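Local coordinates for protein SYE1 (Shewanella oneidensis, PDB 4AWT) that probably acts as an FMN-dependent oxidoreductase of the Old Yellow Enzyme-like family, working on CH-CH groups with NAD(H) or NADP(H) as redox partner, at residues A[53-59]-A[96-102]; A[19-25]-A[317-323]; A[207-211]-A[250-255]; A[214-219]-A[258-264]. The protein carries 1 engineered substitution. All blocks are in the same frame, centred on the assembly; numbering follows the deposited sequence.

Interaction 1: A[53-59]-A[96-102]; sequences LIVSEGT and AIFAQLW. With FMN (flavin mononucleotide), chain B.
Ile54 and Ile97 lie side by side in neighbouring parallel strands of a TIM barrel, joined as a beta-alpha-beta unit through helix 77-92. The first half of the pairing is regular and tight. Ile54 N donates to Ala96 O at 3.0 Å in an almost straight bond (179° at the hydrogen). Phe98 N then returns to Ile54 O at 2.9 Å, and Ser56 N reaches Phe98 O at 2.8 Å. Around these bonds the branch CG2 of Ile54 packs on the CG1-CD1 arm of Ile97, facing helix 77-92. On the other face CD1 of Leu53 meets Ala96 CB and Phe98 CD1.

The second half is looser. Segment 53-59 carries one extra residue there, so Gly58 rather than Glu57 comes opposite Gln100. Ser56 fills the break: its hydroxyl gives its hydrogen to Glu57 O and takes Gln100 N at 2.9 Å. Ser56 O is buried without a partner. Parallel pairing resumes with Thr59 N on Gln100 O and a more bent bond from Trp102 N to Thr59 O (146°). The Trp102 ring packs against the Gly58 backbone, CE3 lying 3.4 Å from Gly58 C. Its other neighbours include His181, Tyr186 and a bound octyl glucoside.

This end of the pair binds the flavin. Gly58 N donates to FMN O4 at 3.0 Å. The Gln100 chain runs out extended, CG opposite the backbone N (chi1 -173°), and Glu179 holds its NE2 as well. The Gln100 amide reads the pyrimidine edge: OE1 accepts from FMN N3 at 2.9 Å and NE2 donates to FMN O2 at 2.8 Å.

Interaction 2: A[19-25]-A[317-323]; sequences RIVMPPL and DMIGFGR. Engineered in segment 19-25: Leu25 (natural residue Met). With FMN (flavin mononucleotide), chain B; SO4 (sulfate ion), chain C.
Arg19 NH1 is held by two partners: it donates to Asp317 O at 2.8 Å and to a water at 3.0 Å that in turn reaches Asp317 OD1. The bond to Asp317 O lies in the carbonyl plane, on a lone pair, and close to the guanidinium plane. The bend at chi2 (-54°) wraps the chain round Asp317 O, with CD as well as NH1 close to it. Arg289 takes the carboxylate of Asp317 in a salt bridge.

Beyond this, Ile319 N bonds Arg19 O, Val21 N bonds Ile319 O and Phe321 N bonds Val21 O. These three bonds join the first and last strands and close the TIM barrel. CG2 of Val21 packs on the Met318 methyl CE at 3.6 Å.

The C-terminal ends hold FMN. Pro24 O accepts from FMN O2' at 2.7 Å. Gly322 N donates to FMN O3P, while Arg323 N and NE both hold FMN O1P and its NH2 holds FMN O2P. CD2 of Leu25, an engineered residue, lies 3.6 Å from FMN C9.

Helix 304-312 covers Ile319 and Phe321, strand 295-299 borders strand 318-320, and strand 53-60 pairs with strand 20-22.

Interaction 3: A[207-211]-A[250-255]; sequences LENRL and LTYTAA
Leu207 and Leu211, one helical turn apart, share the methyl group of Ala254. CD2 of Leu207 comes within 3.8 Å of Ala254 CB, and CD1 of Leu211 within 3.9 Å of the same atom. The contact sets the short helix 207-210 against the first turns of helix 248-261, on the outside of the barrel. A chi1 near 180° (176°) swings CG of Leu207 away from its own N and across to the other helix. Its two methyls then divide the surface: CD1 rests over Thr251 CA at 3.7 Å, while CD2 also touches CG of the exposed Leu250. CD2 of Leu211 continues the apolar patch deeper, onto Ala255 CB.

The polar edge begins at Thr251. Arg210 NH1 donates to Thr251 OG1 over a long 3.3 Å but nearly straight, at 169°. The hydroxyl oxygen lies in the guanidinium plane, at its edge. A water bridges the same pair: it accepts from Arg210 NH2 at 2.8 Å and donates to Thr251 OG1 at 2.7 Å. Outside the segments, Thr251 OG1 also bonds Asp245 and Asp247 O. Arg210 has Ile192 O on NH1 and Gly205 O on NE.

In this conformer of Arg210 the partners round the guanidinium probably help to orient NH2, which hydrogen-bonds the bound ethyl hydrogen carbonate. If that ligand is ionised, the positive charge would favour it.

Interaction 4: A[214-219]-A[258-264]; sequences LDEVVA and LLNKHRI
Two neighbouring outer helices of the TIM barrel, 212-225 and 248-261, meet here through Asp215, Val218, Leu258 and His262. They follow strands 177-181 and 230-234 respectively in the chain. Helix 248-261 finishes in a Schellman motif, with Arg263 at positive phi, and His262 immediately precedes Arg263.

The polar link is short. His262 NE2 donates to Asp215 OD1 at 2.6 Å, with 164° at the hydrogen. The oxygen lies near the ring plane and is met nearly along its C-O axis, while carboxylate and ring are turned 56° apart. A trans chi1 (-172°) carries the Asp215 carboxylate across to the ring, where OD1 also lies against Leu258 CD2 at 3.8 Å.

Val218 covers one face of the imidazole. Its CG1 stands 3.9 Å from the ring centroid in a CH-pi contact, and the closest ring atom is His262 CG, 3.7 Å from Val218 CG1. The same methyl touches Ile264 CG2 at 3.8 Å. The other branch of Val218, CG2, turns to Leu259 CD2, also at 3.8 Å. This buried side continues inward to Val232 and Leu180 of the barrel strands. Leu214 CD2 adds wider contacts with Leu258 and Leu259, 4.3 Å to the CD2 of each. On the solvent side Ala219 CB lies by His262 CE1.

NE2 thus carries a hydrogen. The adjacent carboxylate would probably favour a protonated, positively charged imidazole, so the link may have ion-pair character.

Interactions 1 and 2 are consecutive parts of one barrel wall. Strands 20-22 and 53-60 are neighbours, and Val55 N lies 2.9 Å from Met22 O, a probable hydrogen bond. Both contacts bind FMN, interaction 1 at the pyrimidine edge and interaction 2 at the ribityl chain and phosphate. Their centres are 11 Å apart. Interactions 3 and 4 lie in the helical layer outside the strand barrel and share helix 248-261, with centres 12 Å apart. They touch where Leu211 CB packs on Leu258 CD1 at 3.7 Å. Interaction 3 borders the ethyl hydrogen carbonate site; its centre is about 25 Å from those of interactions 1 and 2. In interaction 4, the Leu214 side chain is about 13 Å from FMN.

Interaction 1: A[53-59]-A[96-102]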
# COMPACT_ATOMS: atom_id res chain seq x y z
N LEU A 53 7.26 -8.65 -8.37
CA LEU A 53 7.48 -7.53 -7.47
C LEU A 53 6.76 -7.82 -6.17
O LEU A 53 5.61 -8.22 -6.19
CB LEU A 53 6.90 -6.24 -8.08
CG LEU A 53 6.92 -5.01 -7.19
CD1 LEU A 53 8.32 -4.51 -6.91
CD2 LEU A 53 6.09 -3.89 -7.87
N ILE A 54 7.43 -7.58 -5.05
CA ILE A 54 6.81 -7.52 -3.74
C ILE A 54 6.68 -6.06 -3.33
O ILE A 54 7.66 -5.32 -3.42
CB ILE A 54 7.61 -8.29 -2.70
CG1 ILE A 54 7.60 -9.80 -3.03
CG2 ILE A 54 7.07 -8.03 -1.29
CD1 ILE A 54 8.50 -10.62 -2.15
N VAL A 55 5.52 -5.68 -2.84
CA VAL A 55 5.33 -4.42 -2.15
C VAL A 55 5.10 -4.76 -0.69
O VAL A 55 4.22 -5.56 -0.38
CB VAL A 55 4.19 -3.59 -2.72
CG1 VAL A 55 4.27 -2.18 -2.11
CG2 VAL A 55 4.23 -3.50 -4.23
N SER A 56 5.90 -4.19 0.20
CA SER A 56 5.73 -4.46 1.60
C SER A 56 4.36 -4.04 2.08
O SER A 56 3.73 -3.12 1.56
CB SER A 56 6.77 -3.75 2.46
OG SER A 56 6.47 -2.38 2.69
N GLU A 57 3.93 -4.68 3.18
CA GLU A 57 2.88 -4.14 4.00
C GLU A 57 3.15 -2.68 4.32
O GLU A 57 4.30 -2.23 4.39
CB GLU A 57 2.75 -4.94 5.30
CG GLU A 57 4.00 -4.92 6.21
CD GLU A 57 4.05 -6.22 6.99
OE1 GLU A 57 3.23 -6.44 7.90
OE2 GLU A 57 4.95 -7.04 6.69
N GLY A 58 2.08 -1.94 4.59
CA GLY A 58 2.28 -0.54 4.97
C GLY A 58 3.22 -0.45 6.15
O GLY A 58 3.14 -1.18 7.13
N THR A 59 4.13 0.54 6.06
CA THR A 59 5.12 0.75 7.10
C THR A 59 5.08 2.23 7.46
O THR A 59 5.27 3.13 6.64
CB THR A 59 6.49 0.21 6.67
OG1 THR A 59 7.42 0.35 7.74
CG2 THR A 59 7.11 0.81 5.45
N ALA A 96 12.42 -8.15 -6.67
CA ALA A 96 12.41 -6.72 -6.33
C ALA A 96 11.39 -6.47 -5.24
O ALA A 96 10.34 -7.10 -5.20
CB ALA A 96 12.06 -5.88 -7.56
N ILE A 97 11.71 -5.52 -4.35
CA ILE A 97 10.81 -5.21 -3.26
C ILE A 97 10.77 -3.70 -3.02
O ILE A 97 11.81 -3.04 -2.91
CB ILE A 97 11.16 -5.99 -2.00
CG1 ILE A 97 10.15 -5.72 -0.88
CG2 ILE A 97 12.59 -5.80 -1.53
CD1 ILE A 97 10.23 -6.65 0.31
N PHE A 98 9.55 -3.18 -2.95
CA PHE A 98 9.29 -1.78 -2.64
C PHE A 98 8.68 -1.68 -1.25
O PHE A 98 7.92 -2.56 -0.85
CB PHE A 98 8.35 -1.13 -3.65
CG PHE A 98 8.97 -0.63 -4.94
CD1 PHE A 98 10.02 -1.29 -5.57
CD2 PHE A 98 8.47 0.52 -5.53
CE1 PHE A 98 10.55 -0.80 -6.76
CE2 PHE A 98 9.00 1.01 -6.72
CZ PHE A 98 10.03 0.35 -7.34
N ALA A 99 8.99 -0.61 -0.52
CA ALA A 99 8.41 -0.34 0.78
C ALA A 99 7.17 0.53 0.64
O ALA A 99 7.27 1.61 0.05
CB ALA A 99 9.39 0.38 1.69
N GLN A 100 6.04 0.12 1.20
CA GLN A 100 4.84 0.95 1.16
C GLN A 100 4.85 1.94 2.32
O GLN A 100 4.62 1.59 3.46
CB GLN A 100 3.55 0.14 1.18
CG GLN A 100 2.39 1.10 0.95
CD GLN A 100 1.05 0.49 1.13
OE1 GLN A 100 0.70 0.01 2.23
NE2 GLN A 100 0.22 0.54 0.09
N LEU A 101 5.13 3.22 2.01
CA LEU A 101 5.19 4.25 3.04
C LEU A 101 3.79 4.66 3.44
O LEU A 101 2.98 5.06 2.59
CB LEU A 101 5.97 5.45 2.52
CG LEU A 101 7.36 5.17 1.98
CD1 LEU A 101 8.03 6.48 1.60
CD2 LEU A 101 8.21 4.39 2.97
N TRP A 102 3.52 4.59 4.75
CA TRP A 102 2.15 4.70 5.25
C TRP A 102 1.99 5.87 6.22
O TRP A 102 2.75 6.01 7.19
CB TRP A 102 1.76 3.42 6.00
CG TRP A 102 0.32 3.08 6.02
CD1 TRP A 102 -0.75 3.67 5.39
CD2 TRP A 102 -0.20 1.94 6.70
NE1 TRP A 102 -1.89 2.95 5.64
CE2 TRP A 102 -1.58 1.88 6.42
CE3 TRP A 102 0.39 0.94 7.49
CZ2 TRP A 102 -2.37 0.84 6.91
CZ3 TRP A 102 -0.42 -0.08 7.95
CH2 TRP A 102 -1.74 -0.12 7.67
N1 FMN B . -3.38 -2.60 1.16
C2 FMN B . -2.44 -1.68 1.31
O2 FMN B . -2.25 -0.77 0.46
N3 FMN B . -1.62 -1.69 2.43
C4 FMN B . -1.72 -2.64 3.43
O4 FMN B . -0.87 -2.64 4.36
C4A FMN B . -2.78 -3.53 3.32
N5 FMN B . -3.03 -4.46 4.33
C5A FMN B . -3.81 -5.60 3.98
C6 FMN B . -3.87 -6.67 4.84
C7 FMN B . -4.62 -7.83 4.53
C7M FMN B . -4.53 -9.02 5.46
C8 FMN B . -5.33 -7.85 3.37
C8M FMN B . -6.13 -9.07 2.94
C9 FMN B . -5.29 -6.75 2.49
C9A FMN B . -4.52 -5.62 2.78
N10 FMN B . -4.43 -4.54 1.87
C10 FMN B . -3.51 -3.54 2.11
C1' FMN B . -5.14 -4.62 0.59
C2' FMN B . -4.46 -5.55 -0.43
O2' FMN B . -3.23 -5.00 -0.88
C3' FMN B . -5.31 -5.78 -1.67
O3' FMN B . -5.46 -4.59 -2.43
C4' FMN B . -6.70 -6.38 -1.40
O4' FMN B . -6.63 -7.45 -0.47
C5' FMN B . -7.42 -6.77 -2.67
O5' FMN B . -6.71 -7.80 -3.39
P FMN B . -7.17 -9.34 -3.25
O1P FMN B . -6.87 -9.74 -1.83
O2P FMN B . -8.65 -9.39 -3.56
O3P FMN B . -6.31 -10.04 -4.26

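Interaction 2: A[19-25]-A[317-323]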
# COMPACT_ATOMS: atom_id res chain seq x y z
N ARG A 19 4.68 -10.66 -14.35
CA ARG A 19 3.73 -9.59 -14.17
C ARG A 19 2.96 -9.69 -12.86
O ARG A 19 1.97 -8.95 -12.69
CB ARG A 19 2.73 -9.52 -15.32
CG ARG A 19 3.34 -9.44 -16.69
CD ARG A 19 4.31 -8.32 -16.85
NE ARG A 19 4.75 -8.16 -18.25
CZ ARG A 19 4.11 -7.48 -19.16
NH1 ARG A 19 2.96 -6.88 -18.90
NH2 ARG A 19 4.60 -7.39 -20.39
N ILE A 20 3.35 -10.60 -11.98
CA ILE A 20 2.63 -10.86 -10.74
C ILE A 20 3.23 -10.01 -9.62
O ILE A 20 4.43 -10.02 -9.39
CB ILE A 20 2.69 -12.35 -10.40
CG1 ILE A 20 1.99 -13.15 -11.49
CG2 ILE A 20 2.13 -12.62 -9.01
CD1 ILE A 20 2.30 -14.63 -11.44
N VAL A 21 2.33 -9.35 -8.88
CA VAL A 21 2.71 -8.55 -7.73
C VAL A 21 2.14 -9.18 -6.46
O VAL A 21 0.98 -9.58 -6.40
CB VAL A 21 2.19 -7.11 -7.90
CG1 VAL A 21 2.52 -6.26 -6.69
CG2 VAL A 21 2.77 -6.51 -9.18
N MET A 22 2.98 -9.22 -5.41
CA MET A 22 2.49 -9.41 -4.06
C MET A 22 2.21 -8.01 -3.53
O MET A 22 3.15 -7.24 -3.30
CB MET A 22 3.52 -10.12 -3.18
CG MET A 22 3.04 -10.28 -1.76
SD MET A 22 4.31 -11.08 -0.77
CE MET A 22 3.58 -10.95 0.85
N PRO A 23 0.95 -7.62 -3.41
CA PRO A 23 0.62 -6.25 -2.99
C PRO A 23 0.82 -6.16 -1.49
O PRO A 23 1.02 -7.15 -0.80
CB PRO A 23 -0.86 -6.15 -3.39
CG PRO A 23 -1.40 -7.54 -3.09
CD PRO A 23 -0.26 -8.48 -3.49
N PRO A 24 0.72 -4.92 -0.97
CA PRO A 24 0.89 -4.70 0.47
C PRO A 24 -0.14 -5.47 1.27
O PRO A 24 -1.34 -5.38 1.02
CB PRO A 24 0.66 -3.20 0.62
CG PRO A 24 1.15 -2.65 -0.66
CD PRO A 24 0.57 -3.65 -1.67
N LEU A 25 0.33 -6.19 2.32
CA LEU A 25 -0.54 -6.97 3.18
C LEU A 25 -0.08 -6.82 4.61
O LEU A 25 0.83 -7.53 5.07
CB LEU A 25 -0.56 -8.45 2.77
CG LEU A 25 -1.04 -8.73 1.35
CD1 LEU A 25 -0.48 -10.06 0.86
CD2 LEU A 25 -2.57 -8.70 1.27
N ASP A 317 -0.53 -3.59 -16.74
CA ASP A 317 0.73 -4.23 -17.03
C ASP A 317 1.07 -5.34 -16.03
O ASP A 317 1.74 -6.31 -16.39
CB ASP A 317 1.85 -3.19 -17.05
CG ASP A 317 1.59 -2.12 -18.03
OD1 ASP A 317 1.37 -2.44 -19.23
OD2 ASP A 317 1.56 -0.92 -17.63
N MET A 318 0.67 -5.17 -14.78
CA MET A 318 0.92 -6.11 -13.72
C MET A 318 -0.34 -6.26 -12.89
O MET A 318 -1.15 -5.34 -12.82
CB MET A 318 2.07 -5.70 -12.84
CG MET A 318 3.38 -5.42 -13.55
SD MET A 318 4.74 -5.05 -12.44
CE MET A 318 5.18 -6.70 -11.91
N ILE A 319 -0.46 -7.41 -12.22
CA ILE A 319 -1.61 -7.71 -11.41
C ILE A 319 -1.15 -8.20 -10.04
O ILE A 319 -0.32 -9.10 -9.95
CB ILE A 319 -2.54 -8.74 -12.09
CG1 ILE A 319 -3.07 -8.22 -13.41
CG2 ILE A 319 -3.66 -9.16 -11.14
CD1 ILE A 319 -4.07 -7.09 -13.31
N GLY A 320 -1.72 -7.59 -8.99
CA GLY A 320 -1.47 -8.04 -7.66
C GLY A 320 -2.55 -9.00 -7.19
O GLY A 320 -3.72 -8.87 -7.52
N PHE A 321 -2.11 -9.96 -6.36
CA PHE A 321 -2.97 -10.96 -5.73
C PHE A 321 -2.70 -10.89 -4.25
O PHE A 321 -1.57 -11.20 -3.82
CB PHE A 321 -2.66 -12.37 -6.24
CG PHE A 321 -2.80 -12.53 -7.74
CD1 PHE A 321 -1.77 -12.16 -8.58
CD2 PHE A 321 -3.94 -13.03 -8.30
CE1 PHE A 321 -1.87 -12.30 -9.94
CE2 PHE A 321 -4.03 -13.18 -9.67
CZ PHE A 321 -2.98 -12.84 -10.48
N GLY A 322 -3.67 -10.42 -3.46
CA GLY A 322 -3.45 -10.19 -2.05
C GLY A 322 -3.72 -11.44 -1.23
O GLY A 322 -2.84 -12.18 -0.86
N ARG A 323 -5.02 -11.67 -0.99
CA ARG A 323 -5.43 -12.84 -0.19
C ARG A 323 -4.83 -14.12 -0.72
O ARG A 323 -4.35 -14.93 0.10
CB ARG A 323 -6.95 -12.84 -0.01
CG ARG A 323 -7.34 -11.76 0.99
CD ARG A 323 -8.79 -11.36 0.97
NE ARG A 323 -9.09 -10.51 -0.17
CZ ARG A 323 -10.23 -9.87 -0.31
NH1 ARG A 323 -11.18 -10.01 0.62
NH2 ARG A 323 -10.43 -9.06 -1.36
N1 FMN B . -3.38 -2.60 1.16
C2 FMN B . -2.44 -1.68 1.31
O2 FMN B . -2.25 -0.77 0.46
N3 FMN B . -1.62 -1.69 2.43
C4 FMN B . -1.72 -2.64 3.43
O4 FMN B . -0.87 -2.64 4.36
C4A FMN B . -2.78 -3.53 3.32
N5 FMN B . -3.03 -4.46 4.33
C5A FMN B . -3.81 -5.60 3.98
C6 FMN B . -3.87 -6.67 4.84
C7 FMN B . -4.62 -7.83 4.53
C7M FMN B . -4.53 -9.02 5.46
C8 FMN B . -5.33 -7.85 3.37
C8M FMN B . -6.13 -9.07 2.94
C9 FMN B . -5.29 -6.75 2.49
C9A FMN B . -4.52 -5.62 2.78
N10 FMN B . -4.43 -4.54 1.87
C10 FMN B . -3.51 -3.54 2.11
C1' FMN B . -5.14 -4.62 0.59
C2' FMN B . -4.46 -5.55 -0.43
O2' FMN B . -3.23 -5.00 -0.88
C3' FMN B . -5.31 -5.78 -1.67
O3' FMN B . -5.46 -4.59 -2.43
C4' FMN B . -6.70 -6.38 -1.40
O4' FMN B . -6.63 -7.45 -0.47
C5' FMN B . -7.42 -6.77 -2.67
O5' FMN B . -6.71 -7.80 -3.39
P FMN B . -7.17 -9.34 -3.25
O1P FMN B . -6.87 -9.74 -1.83
O2P FMN B . -8.65 -9.39 -3.56
O3P FMN B . -6.31 -10.04 -4.26
S SO4 C . -12.12 -13.35 1.94
O1 SO4 C . -11.62 -12.06 2.61
O2 SO4 C . -13.35 -13.07 1.29
O3 SO4 C . -11.23 -13.59 0.67
O4 SO4 C . -11.92 -14.55 2.70
O HOH W 1 1.78 -4.73 -20.56

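Interaction 3: A[207-211]-A[250-255]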
# COMPACT_ATOMS: atom_id res chain seq x y z
N LEU A 207 -10.53 20.80 -7.25
CA LEU A 207 -9.77 19.59 -7.60
C LEU A 207 -8.29 19.82 -7.50
O LEU A 207 -7.57 19.02 -6.90
CB LEU A 207 -10.18 19.19 -9.03
CG LEU A 207 -9.40 17.98 -9.57
CD1 LEU A 207 -9.48 16.77 -8.65
CD2 LEU A 207 -9.93 17.72 -10.99
N GLU A 208 -7.78 20.92 -8.05
CA GLU A 208 -6.37 21.24 -7.95
C GLU A 208 -5.94 21.25 -6.49
O GLU A 208 -4.87 20.73 -6.12
CB GLU A 208 -6.13 22.63 -8.57
CG GLU A 208 -4.72 23.14 -8.50
CD GLU A 208 -4.49 24.58 -8.85
OE1 GLU A 208 -5.17 25.17 -9.73
OE2 GLU A 208 -3.56 25.22 -8.27
N ASN A 209 -6.74 21.88 -5.64
CA ASN A 209 -6.38 21.98 -4.23
C ASN A 209 -6.38 20.63 -3.56
O ASN A 209 -5.53 20.33 -2.72
CB ASN A 209 -7.28 22.95 -3.54
CG ASN A 209 -7.02 24.39 -3.88
OD1 ASN A 209 -6.13 24.72 -4.66
ND2 ASN A 209 -7.79 25.26 -3.25
N ARG A 210 -7.38 19.79 -3.87
CA ARG A 210 -7.47 18.47 -3.23
C ARG A 210 -6.31 17.58 -3.68
O ARG A 210 -5.93 16.70 -2.86
CB ARG A 210 -8.78 17.80 -3.56
CG ARG A 210 -9.95 18.38 -2.80
CD ARG A 210 -11.27 17.67 -3.08
NE ARG A 210 -11.82 17.96 -4.39
CZ ARG A 210 -11.92 17.19 -5.46
NH1 ARG A 210 -11.44 15.95 -5.47
NH2 ARG A 210 -12.49 17.69 -6.56
N LEU A 211 -5.75 17.78 -4.84
CA LEU A 211 -4.60 17.01 -5.29
C LEU A 211 -3.28 17.59 -4.83
O LEU A 211 -2.22 16.98 -5.05
CB LEU A 211 -4.59 16.87 -6.81
CG LEU A 211 -5.79 16.10 -7.38
CD1 LEU A 211 -5.72 16.07 -8.88
CD2 LEU A 211 -5.87 14.70 -6.83
N LEU A 250 -13.32 12.13 -12.73
CA LEU A 250 -12.55 13.35 -12.96
C LEU A 250 -11.35 13.39 -12.01
O LEU A 250 -10.23 13.63 -12.41
CB LEU A 250 -13.45 14.57 -12.81
CG LEU A 250 -12.74 15.90 -12.95
CD1 LEU A 250 -12.07 16.11 -14.29
CD2 LEU A 250 -13.74 17.00 -12.67
N THR A 251 -11.63 13.19 -10.72
CA THR A 251 -10.58 13.36 -9.71
C THR A 251 -9.40 12.43 -10.01
O THR A 251 -8.25 12.83 -9.95
CB THR A 251 -11.11 13.07 -8.33
OG1 THR A 251 -12.11 14.04 -8.04
CG2 THR A 251 -10.04 13.08 -7.25
N TYR A 252 -9.72 11.16 -10.29
CA TYR A 252 -8.68 10.14 -10.41
C TYR A 252 -8.04 10.10 -11.77
O TYR A 252 -6.85 9.76 -11.87
CB TYR A 252 -9.17 8.78 -9.90
CG TYR A 252 -9.23 8.79 -8.40
CD1 TYR A 252 -10.32 9.23 -7.68
CD2 TYR A 252 -8.10 8.41 -7.66
CE1 TYR A 252 -10.31 9.28 -6.31
CE2 TYR A 252 -8.09 8.45 -6.30
CZ TYR A 252 -9.20 8.89 -5.60
OH TYR A 252 -9.12 8.90 -4.23
N THR A 253 -8.74 10.50 -12.84
CA THR A 253 -8.07 10.72 -14.12
C THR A 253 -7.07 11.86 -13.96
O THR A 253 -5.95 11.82 -14.45
CB THR A 253 -9.08 10.95 -15.25
OG1 THR A 253 -9.94 9.75 -15.37
CG2 THR A 253 -8.45 11.15 -16.56
N ALA A 254 -7.51 12.94 -13.28
CA ALA A 254 -6.61 14.07 -13.02
C ALA A 254 -5.43 13.64 -12.17
O ALA A 254 -4.29 14.03 -12.46
CB ALA A 254 -7.36 15.21 -12.36
N ALA A 255 -5.69 12.84 -11.15
CA ALA A 255 -4.58 12.36 -10.29
C ALA A 255 -3.61 11.55 -11.10
O ALA A 255 -2.38 11.69 -10.96
CB ALA A 255 -5.09 11.56 -9.13
O HOH W 2 -13.63 16.16 -8.62

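Interaction 4: A[214-219]-A[258-264]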
# COMPACT_ATOMS: atom_id res chain seq x y z
N LEU A 214 -1.03 15.42 -2.33
CA LEU A 214 -0.45 14.34 -3.13
C LEU A 214 0.71 14.85 -3.95
O LEU A 214 1.79 14.25 -4.00
CB LEU A 214 -1.53 13.74 -4.02
CG LEU A 214 -1.04 12.69 -5.01
CD1 LEU A 214 -0.55 11.42 -4.34
CD2 LEU A 214 -2.15 12.35 -6.00
N ASP A 215 0.49 15.97 -4.69
CA ASP A 215 1.50 16.52 -5.53
C ASP A 215 2.79 16.81 -4.77
O ASP A 215 3.89 16.50 -5.20
CB ASP A 215 0.96 17.80 -6.20
CG ASP A 215 1.87 18.36 -7.24
OD1 ASP A 215 2.37 17.64 -8.08
OD2 ASP A 215 1.88 19.58 -7.35
N GLU A 216 2.63 17.48 -3.61
CA GLU A 216 3.77 17.90 -2.85
C GLU A 216 4.51 16.75 -2.20
O GLU A 216 5.76 16.74 -2.12
CB GLU A 216 3.33 18.93 -1.80
CG GLU A 216 2.87 20.23 -2.45
CD GLU A 216 2.36 21.28 -1.49
OE1 GLU A 216 2.26 20.98 -0.29
OE2 GLU A 216 2.00 22.38 -1.93
N VAL A 217 3.77 15.74 -1.72
CA VAL A 217 4.41 14.55 -1.18
C VAL A 217 5.20 13.83 -2.27
O VAL A 217 6.35 13.46 -2.08
CB VAL A 217 3.39 13.63 -0.49
CG1 VAL A 217 4.04 12.30 -0.12
CG2 VAL A 217 2.78 14.27 0.74
N VAL A 218 4.56 13.62 -3.44
CA VAL A 218 5.25 12.94 -4.54
C VAL A 218 6.48 13.72 -4.96
O VAL A 218 7.53 13.14 -5.22
CB VAL A 218 4.29 12.64 -5.68
CG1 VAL A 218 5.03 12.15 -6.91
CG2 VAL A 218 3.25 11.63 -5.23
N ALA A 219 6.36 15.05 -5.04
CA ALA A 219 7.54 15.83 -5.43
C ALA A 219 8.69 15.59 -4.49
O ALA A 219 9.84 15.46 -4.93
CB ALA A 219 7.20 17.33 -5.45
N LEU A 258 -1.51 13.88 -13.14
CA LEU A 258 -0.56 14.55 -12.26
C LEU A 258 0.63 13.66 -11.99
O LEU A 258 1.81 14.07 -12.03
CB LEU A 258 -1.33 14.92 -10.99
CG LEU A 258 -0.65 15.66 -9.86
CD1 LEU A 258 -1.65 16.43 -9.01
CD2 LEU A 258 0.05 14.69 -8.91
N LEU A 259 0.34 12.40 -11.66
CA LEU A 259 1.41 11.47 -11.35
C LEU A 259 2.26 11.15 -12.57
O LEU A 259 3.46 10.95 -12.49
CB LEU A 259 0.80 10.24 -10.71
CG LEU A 259 0.14 10.50 -9.34
CD1 LEU A 259 -0.57 9.23 -8.87
CD2 LEU A 259 1.16 10.97 -8.31
N ASN A 260 1.60 11.13 -13.75
CA ASN A 260 2.31 10.97 -15.00
C ASN A 260 3.35 12.09 -15.17
O ASN A 260 4.46 11.85 -15.65
CB ASN A 260 1.33 10.95 -16.14
CG ASN A 260 1.97 10.48 -17.41
OD1 ASN A 260 2.36 9.29 -17.48
ND2 ASN A 260 2.14 11.32 -18.39
N LYS A 261 2.97 13.32 -14.83
CA LYS A 261 3.86 14.49 -14.94
C LYS A 261 5.12 14.29 -14.10
O LYS A 261 6.21 14.70 -14.46
CB LYS A 261 3.19 15.76 -14.47
CG LYS A 261 2.19 16.41 -15.38
CD LYS A 261 1.79 17.84 -15.10
CE LYS A 261 1.44 18.53 -16.42
NZ LYS A 261 0.97 19.95 -16.23
N HIS A 262 4.95 13.69 -12.92
CA HIS A 262 6.08 13.36 -12.05
C HIS A 262 6.88 12.17 -12.52
O HIS A 262 7.94 11.90 -11.95
CB HIS A 262 5.59 13.09 -10.63
CG HIS A 262 5.18 14.30 -9.87
ND1 HIS A 262 6.10 15.18 -9.35
CD2 HIS A 262 3.99 14.75 -9.54
CE1 HIS A 262 5.45 16.12 -8.74
NE2 HIS A 262 4.16 15.90 -8.80
N ARG A 263 6.40 11.44 -13.53
CA ARG A 263 7.12 10.32 -14.10
C ARG A 263 7.32 9.21 -13.06
O ARG A 263 8.31 8.46 -13.12
CB ARG A 263 8.42 10.71 -14.80
CG ARG A 263 8.17 11.67 -15.96
CD ARG A 263 7.44 10.99 -17.11
NE ARG A 263 7.42 11.77 -18.35
CZ ARG A 263 6.50 12.59 -18.80
NH1 ARG A 263 5.40 12.83 -18.13
NH2 ARG A 263 6.62 13.24 -19.96
N ILE A 264 6.38 9.03 -12.16
CA ILE A 264 6.48 7.95 -11.20
C ILE A 264 6.56 6.61 -11.98
O ILE A 264 6.00 6.47 -13.06
CB ILE A 264 5.36 7.93 -10.18
CG1 ILE A 264 3.99 7.64 -10.76
CG2 ILE A 264 5.37 9.24 -9.35
CD1 ILE A 264 2.92 7.36 -9.74